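Local coordinates for protein metallo-beta-lactamase (Serratia marcescens, PDB 5AYA) that probably hydrolyses the beta-lactam ring of antibiotics with a pair of zinc ions, as class B3 metallo-beta-lactamases do, and binds L-captopril, at residues H72-H77 and P148-G153; A141-A146 and T156-S161; V170-S175 and I212-E217. All coordinates share one frame; numbering follows the deposited sequence.

Interaction 1: H72-H77 and P148-G153; sequences HSHEDH and PGHTEG. With ZN (zinc ion), chain B; ZN (zinc ion), chain C; NA (sodium ion), chain E; X8Z (L-captopril), chain H.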
loop_
_atom_site.group_PDB
_atom_site.type_symbol
_atom_site.label_atom_id
_atom_site.label_comp_id
_atom_site.label_asym_id
_atom_site.label_seq_id
_atom_site.Cartn_x
_atom_site.Cartn_y
_atom_site.Cartn_z
ATOM N N HIS A 72 1.278 4.698 -2.719
ATOM C CA HIS A 72 1.232 5.868 -3.609
ATOM C C HIS A 72 0.197 6.936 -3.225
ATOM O O HIS A 72 -0.736 6.677 -2.449
ATOM C CB HIS A 72 0.986 5.409 -5.041
ATOM C CG HIS A 72 -0.408 4.953 -5.293
ATOM N ND1 HIS A 72 -0.793 3.631 -5.187
ATOM C CD2 HIS A 72 -1.519 5.647 -5.633
ATOM C CE1 HIS A 72 -2.094 3.544 -5.391
ATOM N NE2 HIS A 72 -2.549 4.747 -5.701
ATOM N N SER A 73 0.299 8.096 -3.882
ATOM C CA SER A 73 -0.252 9.354 -3.366
ATOM C C SER A 73 -1.555 9.715 -4.057
ATOM O O SER A 73 -1.709 10.822 -4.569
ATOM C CB SER A 73 0.757 10.495 -3.550
ATOM O OG SER A 73 1.292 10.489 -4.862
ATOM N N HIS A 74 -2.458 8.750 -4.150
ATOM C CA HIS A 74 -3.850 9.040 -4.435
ATOM C C HIS A 74 -4.633 9.058 -3.148
ATOM O O HIS A 74 -4.265 8.373 -2.189
ATOM C CB HIS A 74 -4.442 8.002 -5.356
ATOM C CG HIS A 74 -3.895 8.067 -6.732
ATOM N ND1 HIS A 74 -4.148 7.104 -7.675
ATOM C CD2 HIS A 74 -3.134 9.007 -7.341
ATOM C CE1 HIS A 74 -3.525 7.419 -8.798
ATOM N NE2 HIS A 74 -2.912 8.577 -8.624
ATOM N N GLU A 75 -5.706 9.847 -3.156
ATOM C CA GLU A 75 -6.489 10.186 -1.962
ATOM C C GLU A 75 -6.936 8.958 -1.140
ATOM O O GLU A 75 -6.852 8.959 0.100
ATOM C CB GLU A 75 -7.705 11.026 -2.373
ATOM C CG GLU A 75 -8.668 10.330 -3.338
ATOM C CD GLU A 75 -9.800 11.231 -3.833
ATOM O OE1 GLU A 75 -10.043 12.304 -3.225
ATOM O OE2 GLU A 75 -10.485 10.840 -4.811
ATOM N N ASP A 76 -7.339 7.909 -1.842
ATOM C CA ASP A 76 -7.885 6.712 -1.218
ATOM C C ASP A 76 -6.878 5.875 -0.393
ATOM O O ASP A 76 -7.314 5.068 0.440
ATOM C CB ASP A 76 -8.616 5.828 -2.248
ATOM C CG ASP A 76 -7.725 5.352 -3.386
ATOM O OD1 ASP A 76 -6.771 6.072 -3.774
ATOM O OD2 ASP A 76 -8.067 4.308 -3.980
ATOM N N HIS A 77 -5.565 6.088 -0.591
ATOM C CA HIS A 77 -4.528 5.432 0.231
ATOM C C HIS A 77 -3.828 6.401 1.146
ATOM O O HIS A 77 -3.308 6.011 2.189
ATOM C CB HIS A 77 -3.469 4.777 -0.657
ATOM C CG HIS A 77 -4.038 3.928 -1.737
ATOM N ND1 HIS A 77 -4.607 2.696 -1.492
ATOM C CD2 HIS A 77 -4.267 4.192 -3.045
ATOM C CE1 HIS A 77 -5.078 2.200 -2.618
ATOM N NE2 HIS A 77 -4.956 3.122 -3.558
ATOM N N PRO A 148 6.983 2.133 -9.998
ATOM C CA PRO A 148 6.243 3.257 -10.556
ATOM C C PRO A 148 5.406 2.862 -11.777
ATOM O O PRO A 148 5.359 1.674 -12.171
ATOM C CB PRO A 148 7.346 4.244 -10.922
ATOM C CG PRO A 148 8.518 3.366 -11.290
ATOM C CD PRO A 148 8.382 2.104 -10.465
ATOM N N GLY A 149 4.669 3.846 -12.294
ATOM C CA GLY A 149 3.743 3.628 -13.394
ATOM C C GLY A 149 2.361 4.221 -13.160
ATOM O O GLY A 149 1.881 5.028 -13.958
ATOM N N HIS A 150 1.682 3.700 -12.138
ATOM C CA HIS A 150 0.367 4.166 -11.719
ATOM C C HIS A 150 0.555 5.553 -11.128
ATOM O O HIS A 150 -0.323 6.414 -11.250
ATOM C CB HIS A 150 -0.235 3.151 -10.693
ATOM C CG HIS A 150 -1.581 3.530 -10.137
ATOM N ND1 HIS A 150 -2.757 3.056 -10.676
ATOM C CD2 HIS A 150 -1.929 4.163 -8.989
ATOM C CE1 HIS A 150 -3.777 3.465 -9.946
ATOM N NE2 HIS A 150 -3.305 4.139 -8.913
ATOM N N THR A 151 1.656 5.712 -10.389
ATOM C CA THR A 151 2.191 7.010 -9.987
ATOM C C THR A 151 3.710 6.922 -10.169
ATOM O O THR A 151 4.262 5.814 -10.222
ATOM C CB THR A 151 1.930 7.358 -8.510
ATOM O OG1 THR A 151 2.644 6.436 -7.663
ATOM C CG2 THR A 151 0.427 7.337 -8.165
ATOM N N GLU A 152 4.369 8.078 -10.220
ATOM C CA GLU A 152 5.815 8.143 -10.450
ATOM C C GLU A 152 6.569 7.677 -9.209
ATOM O O GLU A 152 7.581 6.989 -9.312
ATOM C CB GLU A 152 6.226 9.571 -10.789
ATOM C CG GLU A 152 7.536 9.697 -11.552
ATOM C CD GLU A 152 7.926 11.143 -11.818
ATOM O OE1 GLU A 152 7.019 11.991 -11.997
ATOM O OE2 GLU A 152 9.147 11.435 -11.840
ATOM N N GLY A 153 6.005 7.949 -8.032
ATOM C CA GLY A 153 6.681 7.614 -6.783
ATOM C C GLY A 153 6.190 6.367 -6.065
ATOM O O GLY A 153 6.494 6.183 -4.900
HETATM ZN ZN ZN B . -4.030 5.033 -7.235
HETATM ZN ZN ZN C . -6.581 3.215 -4.819
HETATM NA NA NA E . 5.438 5.871 -2.171
HETATM O O1 X8Z H . -6.472 0.107 -8.979
HETATM C C4 X8Z H . -7.510 0.617 -8.563
HETATM C C2 X8Z H . -7.520 2.081 -8.206
HETATM C C1 X8Z H . -6.106 2.449 -7.811
HETATM S S X8Z H . -6.034 4.033 -6.972
HETATM C C3 X8Z H . -8.059 2.973 -9.328
HETATM N N X8Z H . -8.652 -0.054 -8.339
HETATM C C8 X8Z H . -8.730 -1.513 -8.461
HETATM C C9 X8Z H . -8.428 -2.003 -9.834
HETATM O O3 X8Z H . -8.843 -1.283 -10.870
HETATM O O2 X8Z H . -7.878 -3.081 -10.007
HETATM C C5 X8Z H . -9.933 0.537 -7.929
HETATM C C6 X8Z H . -10.897 -0.625 -7.720
HETATM C C7 X8Z H . -10.173 -1.891 -8.138
HETATM O O HOH W 1 3.373 7.870 -2.247
#

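Interaction 2: A141-A146 and T156-S161; sequences AVKAHA and TWTWQS. With NA (sodium ion), chain D.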
loop_
_atom_site.group_PDB
_atom_site.type_symbol
_atom_site.label_atom_id
_atom_site.label_comp_id
_atom_site.label_asym_id
_atom_site.label_seq_id
_atom_site.Cartn_x
_atom_site.Cartn_y
_atom_site.Cartn_z
ATOM N N ALA A 141 12.167 -4.764 9.867
ATOM C CA ALA A 141 12.916 -4.383 8.691
ATOM C C ALA A 141 12.047 -4.461 7.447
ATOM O O ALA A 141 11.647 -5.555 7.028
ATOM C CB ALA A 141 14.139 -5.269 8.535
ATOM N N VAL A 142 11.751 -3.294 6.881
ATOM C CA VAL A 142 10.872 -3.171 5.726
ATOM C C VAL A 142 11.703 -2.609 4.573
ATOM O O VAL A 142 12.380 -1.591 4.728
ATOM C CB VAL A 142 9.682 -2.216 6.008
ATOM C CG1 VAL A 142 8.711 -2.183 4.842
ATOM C CG2 VAL A 142 8.934 -2.632 7.256
ATOM N N LYS A 143 11.618 -3.267 3.421
ATOM C CA LYS A 143 12.353 -2.879 2.225
ATOM C C LYS A 143 11.415 -2.204 1.232
ATOM O O LYS A 143 10.352 -2.728 0.889
ATOM C CB LYS A 143 13.044 -4.100 1.589
ATOM C CG LYS A 143 14.059 -3.722 0.517
ATOM C CD LYS A 143 14.664 -4.950 -0.122
ATOM C CE LYS A 143 15.727 -4.588 -1.133
ATOM N NZ LYS A 143 16.502 -5.811 -1.483
ATOM N N ALA A 144 11.806 -1.004 0.821
ATOM C CA ALA A 144 11.204 -0.332 -0.315
ATOM C C ALA A 144 11.645 -0.913 -1.656
ATOM O O ALA A 144 12.845 -1.003 -1.945
ATOM C CB ALA A 144 11.530 1.141 -0.275
ATOM N N HIS A 145 10.656 -1.107 -2.527
ATOM C CA HIS A 145 10.866 -1.450 -3.931
ATOM C C HIS A 145 10.139 -0.413 -4.780
ATOM O O HIS A 145 8.940 -0.199 -4.581
ATOM C CB HIS A 145 10.298 -2.845 -4.214
ATOM C CG HIS A 145 10.869 -3.924 -3.342
ATOM N ND1 HIS A 145 11.939 -4.705 -3.721
ATOM C CD2 HIS A 145 10.501 -4.364 -2.116
ATOM C CE1 HIS A 145 12.221 -5.563 -2.760
ATOM N NE2 HIS A 145 11.376 -5.364 -1.765
ATOM N N ALA A 146 10.862 0.308 -5.647
ATOM C CA ALA A 146 10.214 1.220 -6.607
ATOM C C ALA A 146 9.342 0.445 -7.589
ATOM O O ALA A 146 9.814 -0.471 -8.289
ATOM C CB ALA A 146 11.242 2.059 -7.373
ATOM N N THR A 156 6.287 -0.523 -3.541
ATOM C CA THR A 156 5.883 -1.784 -2.929
ATOM C C THR A 156 6.825 -2.161 -1.755
ATOM O O THR A 156 8.048 -2.059 -1.859
ATOM C CB THR A 156 5.810 -2.927 -3.955
ATOM O OG1 THR A 156 4.776 -2.664 -4.917
ATOM C CG2 THR A 156 5.503 -4.239 -3.270
ATOM N N TRP A 157 6.223 -2.527 -0.626
ATOM C CA TRP A 157 6.931 -2.679 0.648
ATOM C C TRP A 157 6.957 -4.156 1.044
ATOM O O TRP A 157 5.932 -4.833 0.961
ATOM C CB TRP A 157 6.226 -1.850 1.714
ATOM C CG TRP A 157 6.159 -0.330 1.427
ATOM C CD1 TRP A 157 5.097 0.350 0.915
ATOM C CD2 TRP A 157 7.151 0.669 1.731
ATOM N NE1 TRP A 157 5.368 1.695 0.865
ATOM C CE2 TRP A 157 6.618 1.918 1.365
ATOM C CE3 TRP A 157 8.430 0.631 2.296
ATOM C CZ2 TRP A 157 7.320 3.106 1.527
ATOM C CZ3 TRP A 157 9.122 1.811 2.445
ATOM C CH2 TRP A 157 8.554 3.035 2.089
ATOM N N THR A 158 8.126 -4.644 1.493
ATOM C CA THR A 158 8.304 -6.050 1.869
ATOM C C THR A 158 8.967 -6.229 3.234
ATOM O O THR A 158 9.787 -5.411 3.663
ATOM C CB THR A 158 9.189 -6.811 0.845
ATOM O OG1 THR A 158 10.488 -6.199 0.745
ATOM C CG2 THR A 158 8.543 -6.852 -0.530
ATOM N N TRP A 159 8.708 -7.386 3.825
ATOM C CA TRP A 159 9.226 -7.738 5.137
ATOM C C TRP A 159 8.913 -9.209 5.434
ATOM O O TRP A 159 8.326 -9.904 4.604
ATOM C CB TRP A 159 8.631 -6.821 6.204
ATOM C CG TRP A 159 7.157 -6.996 6.402
ATOM C CD1 TRP A 159 6.540 -7.837 7.282
ATOM C CD2 TRP A 159 6.121 -6.182 5.844
ATOM N NE1 TRP A 159 5.187 -7.707 7.192
ATOM C CE2 TRP A 159 4.894 -6.712 6.294
ATOM C CE3 TRP A 159 6.104 -5.115 4.940
ATOM C CZ2 TRP A 159 3.671 -6.163 5.930
ATOM C CZ3 TRP A 159 4.884 -4.626 4.513
ATOM C CH2 TRP A 159 3.686 -5.118 5.044
ATOM N N GLN A 160 9.254 -9.646 6.642
ATOM C CA GLN A 160 9.083 -11.011 7.064
ATOM C C GLN A 160 8.333 -11.035 8.388
ATOM O O GLN A 160 8.550 -10.169 9.227
ATOM C CB GLN A 160 10.478 -11.635 7.202
ATOM C CG GLN A 160 10.527 -13.007 7.834
ATOM C CD GLN A 160 11.944 -13.557 7.886
ATOM O OE1 GLN A 160 12.413 -14.170 6.922
ATOM N NE2 GLN A 160 12.632 -13.351 9.018
ATOM N N SER A 161 7.370 -11.944 8.518
ATOM C CA SER A 161 6.715 -12.219 9.776
ATOM C C SER A 161 6.716 -13.713 10.016
ATOM O O SER A 161 6.746 -14.489 9.053
ATOM C CB SER A 161 5.278 -11.703 9.793
ATOM O OG SER A 161 5.236 -10.286 9.661
HETATM NA NA NA D . 8.359 -8.471 11.208
HETATM O O HOH W 2 11.318 -8.287 7.844
HETATM O O HOH W 3 12.808 -6.617 4.776
HETATM O O HOH W 4 10.194 -6.980 9.940
#

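Interaction 3: V170-S175 and I212-E217; sequences VVFADS and IAAHPE. With ZN (zinc ion), chain C; X8Z (L-captopril), chain H.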
loop_
_atom_site.group_PDB
_atom_site.type_symbol
_atom_site.label_atom_id
_atom_site.label_comp_id
_atom_site.label_asym_id
_atom_site.label_seq_id
_atom_site.Cartn_x
_atom_site.Cartn_y
_atom_site.Cartn_z
ATOM N N VAL A 170 6.325 -11.278 3.193
ATOM C CA VAL A 170 5.078 -10.535 3.074
ATOM C C VAL A 170 5.332 -9.354 2.155
ATOM O O VAL A 170 6.356 -8.708 2.265
ATOM C CB VAL A 170 4.617 -9.991 4.437
ATOM C CG1 VAL A 170 3.310 -9.222 4.297
ATOM C CG2 VAL A 170 4.479 -11.107 5.490
ATOM N N VAL A 171 4.385 -9.084 1.252
ATOM C CA VAL A 171 4.500 -8.042 0.234
ATOM C C VAL A 171 3.227 -7.197 0.277
ATOM O O VAL A 171 2.134 -7.722 0.103
ATOM C CB VAL A 171 4.623 -8.656 -1.181
ATOM C CG1 VAL A 171 4.737 -7.568 -2.251
ATOM C CG2 VAL A 171 5.804 -9.630 -1.248
ATOM N N PHE A 172 3.354 -5.917 0.597
ATOM C CA PHE A 172 2.230 -4.988 0.445
ATOM C C PHE A 172 2.341 -4.344 -0.920
ATOM O O PHE A 172 3.243 -3.566 -1.160
ATOM C CB PHE A 172 2.248 -3.937 1.553
ATOM C CG PHE A 172 0.963 -3.189 1.713
ATOM C CD1 PHE A 172 0.598 -2.194 0.789
ATOM C CD2 PHE A 172 0.182 -3.358 2.836
ATOM C CE1 PHE A 172 -0.561 -1.448 0.961
ATOM C CE2 PHE A 172 -0.962 -2.592 3.033
ATOM C CZ PHE A 172 -1.333 -1.629 2.098
ATOM N N ALA A 173 1.527 -4.816 -1.856
ATOM C CA ALA A 173 1.716 -4.532 -3.270
ATOM C C ALA A 173 1.003 -3.249 -3.641
ATOM O O ALA A 173 -0.202 -3.110 -3.418
ATOM C CB ALA A 173 1.183 -5.675 -4.126
ATOM N N ASP A 174 1.764 -2.316 -4.199
ATOM C CA ASP A 174 1.208 -1.083 -4.748
ATOM C C ASP A 174 0.350 -1.406 -5.958
ATOM O O ASP A 174 0.483 -2.475 -6.540
ATOM C CB ASP A 174 2.332 -0.131 -5.153
ATOM C CG ASP A 174 1.864 1.327 -5.272
ATOM O OD1 ASP A 174 0.744 1.644 -4.825
ATOM O OD2 ASP A 174 2.585 2.120 -5.894
ATOM N N SER A 175 -0.535 -0.479 -6.330
ATOM C CA SER A 175 -1.353 -0.643 -7.537
ATOM C C SER A 175 -0.477 -0.573 -8.766
ATOM O O SER A 175 0.381 0.308 -8.892
ATOM C CB SER A 175 -2.473 0.422 -7.624
ATOM O OG SER A 175 -3.091 0.620 -6.365
ATOM N N ILE A 212 -0.565 -8.607 0.216
ATOM C CA ILE A 212 -1.674 -7.740 0.602
ATOM C C ILE A 212 -1.696 -6.591 -0.426
ATOM O O ILE A 212 -0.746 -5.818 -0.519
ATOM C CB ILE A 212 -1.492 -7.193 2.027
ATOM C CG1 ILE A 212 -1.340 -8.350 3.018
ATOM C CG2 ILE A 212 -2.663 -6.307 2.430
ATOM C CD1 ILE A 212 -0.185 -8.202 3.975
ATOM N N ALA A 213 -2.675 -6.628 -1.329
ATOM C CA ALA A 213 -2.801 -5.579 -2.344
ATOM C C ALA A 213 -3.443 -4.330 -1.758
ATOM O O ALA A 213 -4.281 -4.407 -0.855
ATOM C CB ALA A 213 -3.586 -6.082 -3.543
ATOM N N ALA A 214 -3.012 -3.171 -2.243
ATOM C CA ALA A 214 -3.508 -1.898 -1.722
ATOM C C ALA A 214 -5.040 -1.885 -1.779
ATOM O O ALA A 214 -5.716 -1.563 -0.792
ATOM C CB ALA A 214 -2.930 -0.735 -2.528
ATOM N N HIS A 215 -5.573 -2.272 -2.927
ATOM C CA HIS A 215 -6.966 -2.727 -3.022
ATOM C C HIS A 215 -7.090 -4.228 -2.691
ATOM O O HIS A 215 -6.720 -5.095 -3.490
ATOM C CB HIS A 215 -7.562 -2.398 -4.406
ATOM C CG HIS A 215 -7.751 -0.928 -4.648
ATOM N ND1 HIS A 215 -8.809 -0.213 -4.123
ATOM C CD2 HIS A 215 -6.960 -0.022 -5.268
ATOM C CE1 HIS A 215 -8.667 1.066 -4.420
ATOM N NE2 HIS A 215 -7.553 1.209 -5.117
ATOM N N PRO A 216 -7.689 -4.536 -1.533
ATOM C CA PRO A 216 -7.515 -5.833 -0.883
ATOM C C PRO A 216 -8.136 -6.982 -1.638
ATOM O O PRO A 216 -7.567 -8.066 -1.663
ATOM C CB PRO A 216 -8.167 -5.640 0.495
ATOM C CG PRO A 216 -8.904 -4.337 0.426
ATOM C CD PRO A 216 -8.167 -3.521 -0.586
ATOM N N GLU A 217 -9.159 -6.702 -2.437
ATOM C CA GLU A 217 -9.749 -7.737 -3.284
ATOM C C GLU A 217 -8.850 -8.183 -4.435
ATOM O O GLU A 217 -9.009 -9.281 -4.949
ATOM C CB GLU A 217 -11.124 -7.286 -3.804
ATOM C CG GLU A 217 -11.099 -6.324 -4.980
ATOM C CD GLU A 217 -10.755 -4.914 -4.582
ATOM O OE1 GLU A 217 -10.807 -4.598 -3.371
ATOM O OE2 GLU A 217 -10.414 -4.120 -5.482
HETATM ZN ZN ZN C . -6.581 3.215 -4.819
HETATM O O1 X8Z H . -6.472 0.107 -8.979
HETATM C C4 X8Z H . -7.510 0.617 -8.563
HETATM C C2 X8Z H . -7.520 2.081 -8.206
HETATM C C1 X8Z H . -6.106 2.449 -7.811
HETATM S S X8Z H . -6.034 4.033 -6.972
HETATM C C3 X8Z H . -8.059 2.973 -9.328
HETATM N N X8Z H . -8.652 -0.054 -8.339
HETATM C C8 X8Z H . -8.730 -1.513 -8.461
HETATM C C9 X8Z H . -8.428 -2.003 -9.834
HETATM O O3 X8Z H . -8.843 -1.283 -10.870
HETATM O O2 X8Z H . -7.878 -3.081 -10.007
HETATM C C5 X8Z H . -9.933 0.537 -7.929
HETATM C C6 X8Z H . -10.897 -0.625 -7.720
HETATM C C7 X8Z H . -10.173 -1.891 -8.138
HETATM O O HOH W 5 -3.925 -2.608 -5.754
#

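Interaction 1: H72-H77 and P148-G153
His72, His74 and His150 converge on one zinc ion, and this shared metal, rather than any hydrogen bond between the segments, joins 72-77 to 148-153. The zinc takes NE2 of His72 and of His150 but ND1 of His74, with His74 ND1 at 2.1 Å and His150 NE2 at 2.0 Å from the metal. The captopril sulfur completes the set and bridges to the second zinc, which lies 2.0 Å from Asp76 OD2 and is also bound by His77 NE2 and by His215. Imidazole nitrogens and a carboxylate suit zinc well, and HSHEDH is the His-X-His-X-Asp-His signature of the superfamily.

Ring packing follows from the convergence. His150 turns an edge to a face of His72, the planes at 69° and His150 CD2 3.7 Å from His72 CE1. Holding CG anti to the backbone N (chi1 178°) carries the His150 ring out to the metal, where its CE1 also meets captopril C1 at 3.3 Å.

Thr151 adds van der Waals packing, its methyl and its hydroxyl branch each having a separate role. The methyl CG2 lies 3.6 Å from His72 CD2 and also 3.6 Å from His74 NE2, while OG1, 3.3 Å from His72 CB, is hydrogen-bonded to Asn98. Second-shell acceptors probably steady the rings and favour the tautomers that free the other nitrogen for zinc: Asp174 for His72, Asp111 for His74 and the Thr177 carbonyl for His150.

His74 is the N-cap of the short helix 75-78, its carbonyl accepting His77 N. The loop 148-153 links strands 140-146 and 155-163, helix 96-104 packs on His72 and Ser73 through Asn98, and a sodium ion ties Gly153 O to the carbonyls of Ser70 and Thr71, just beyond strand 65-69.

Interaction 2: A141-A146 and T156-S161
His145 and Thr158 meet on one face of an antiparallel strand pair, joined by a 2.8 Å hydrogen bond between His145 NE2 and Thr158 OG1 in which either could be the donor. The hydroxyl sits at the edge of the imidazole, near its plane, and the two side chains cross at about a right angle. With chi1 at 59°, Thr158 sets OG1 between its own backbone N and carbonyl carbon, and its methyl CG2 still reaches His145 NE2 at 3.4 Å. Branched threonine thus suits the strand while offering both a hydrogen bond and methyl packing against the ring.

Along this part the backbones pair directly. Lys143 and Thr158 form a hydrogen-bonded pair, with Lys143 N 2.8 Å from Thr158 O; His145 and Thr156 form another, and Ala144 with Trp157 is the non-hydrogen-bonded pair between them.

On the opposite face the side chains are largely apolar and buried, with Trp159 NE1 hydrogen-bonded to Thr18. Ala144 CB lies 3.7 Å from Trp157 CZ3, a small residue beside a broad indole, and Val142 CG1 wedges between the tryptophans, 3.8 Å from Trp157 CE3 and 3.9 Å from Trp159 CE3. This layer packs on Leu31 and Leu69 of the other sheet.

Toward Ala141 the pairing becomes wet. A water bridges Ala141 O and Gln160 N in place of a direct strand bond, and a second water, 3.0 Å from Ala141 N, is also a ligand of a sodium ion that binds Gln160 O. On the His145 and Thr158 face, exposed Lys143 leads its amine away from the partner strand.

This is a beta hairpin with one apolar and one more polar face, as expected in a sheet of the alpha-beta/beta-alpha sandwich of metallo-beta-lactamases; its connecting loop carries the zinc ligand His150.

Interaction 3: V170-S175 and I212-E217
Ile212 lies against Val170 and Phe172, and its side chain can be followed outward atom by atom. CB stands 4.1 Å from Val171 O. One branch, CG2, meets the Phe172 ring at CD2 and CE2, 4.1 Å from Phe172 CD2, the two side chains crossing at about a right angle. The other branch starts at CG1, placed anti to the carbonyl carbon (chi1 -57°), and ends in CD1, which touches Val170 CG1 at 3.7 Å. Forked isoleucine can thus meet two partners along the neighbouring strand.

Its backbone is gripped as well: Ile212 N donates to Val171 O at 2.8 Å, almost straight (170°), and Ile212 O accepts Ala173 N while also lying over a face of the Phe172 ring. Ala214 N to Ala173 O, 3.0 Å, continues this parallel ladder. Ala173 and Ala213 put only small methyls on the other face of the sheet.

Beyond them Ser175 and His215 approach the metal site. His215 NE2 binds the second zinc at 2.2 Å, and a face of its ring lies beneath the captopril N.

Helix 190-205 connects the two strands, making a beta-alpha-beta crossover whose C-terminal strand ends open onto the dinuclear zinc site, as in the metallo-beta-lactamase fold.

From the N terminus, segment 72-77 supplies ligands to both zinc ions, and interaction 1 closes a loop of 70 residues when the chain returns at 148-153. Interaction 2 crosses it: strand 140-146 comes just before that return, and strand 155-163 just after, so the loop connecting the hairpin strands holds the second half of interaction 1. Interaction 3 opens only later and is in series with both, closing a 36-residue connection that contains helix 190-205. Strands 155-163 and 166-173 are sheet neighbours, so interactions 2 and 3 continue one sheet, while interactions 1 and 3 share a zinc ion and captopril, joining that sheet to the metal-binding loop after strand 65-69 of the other.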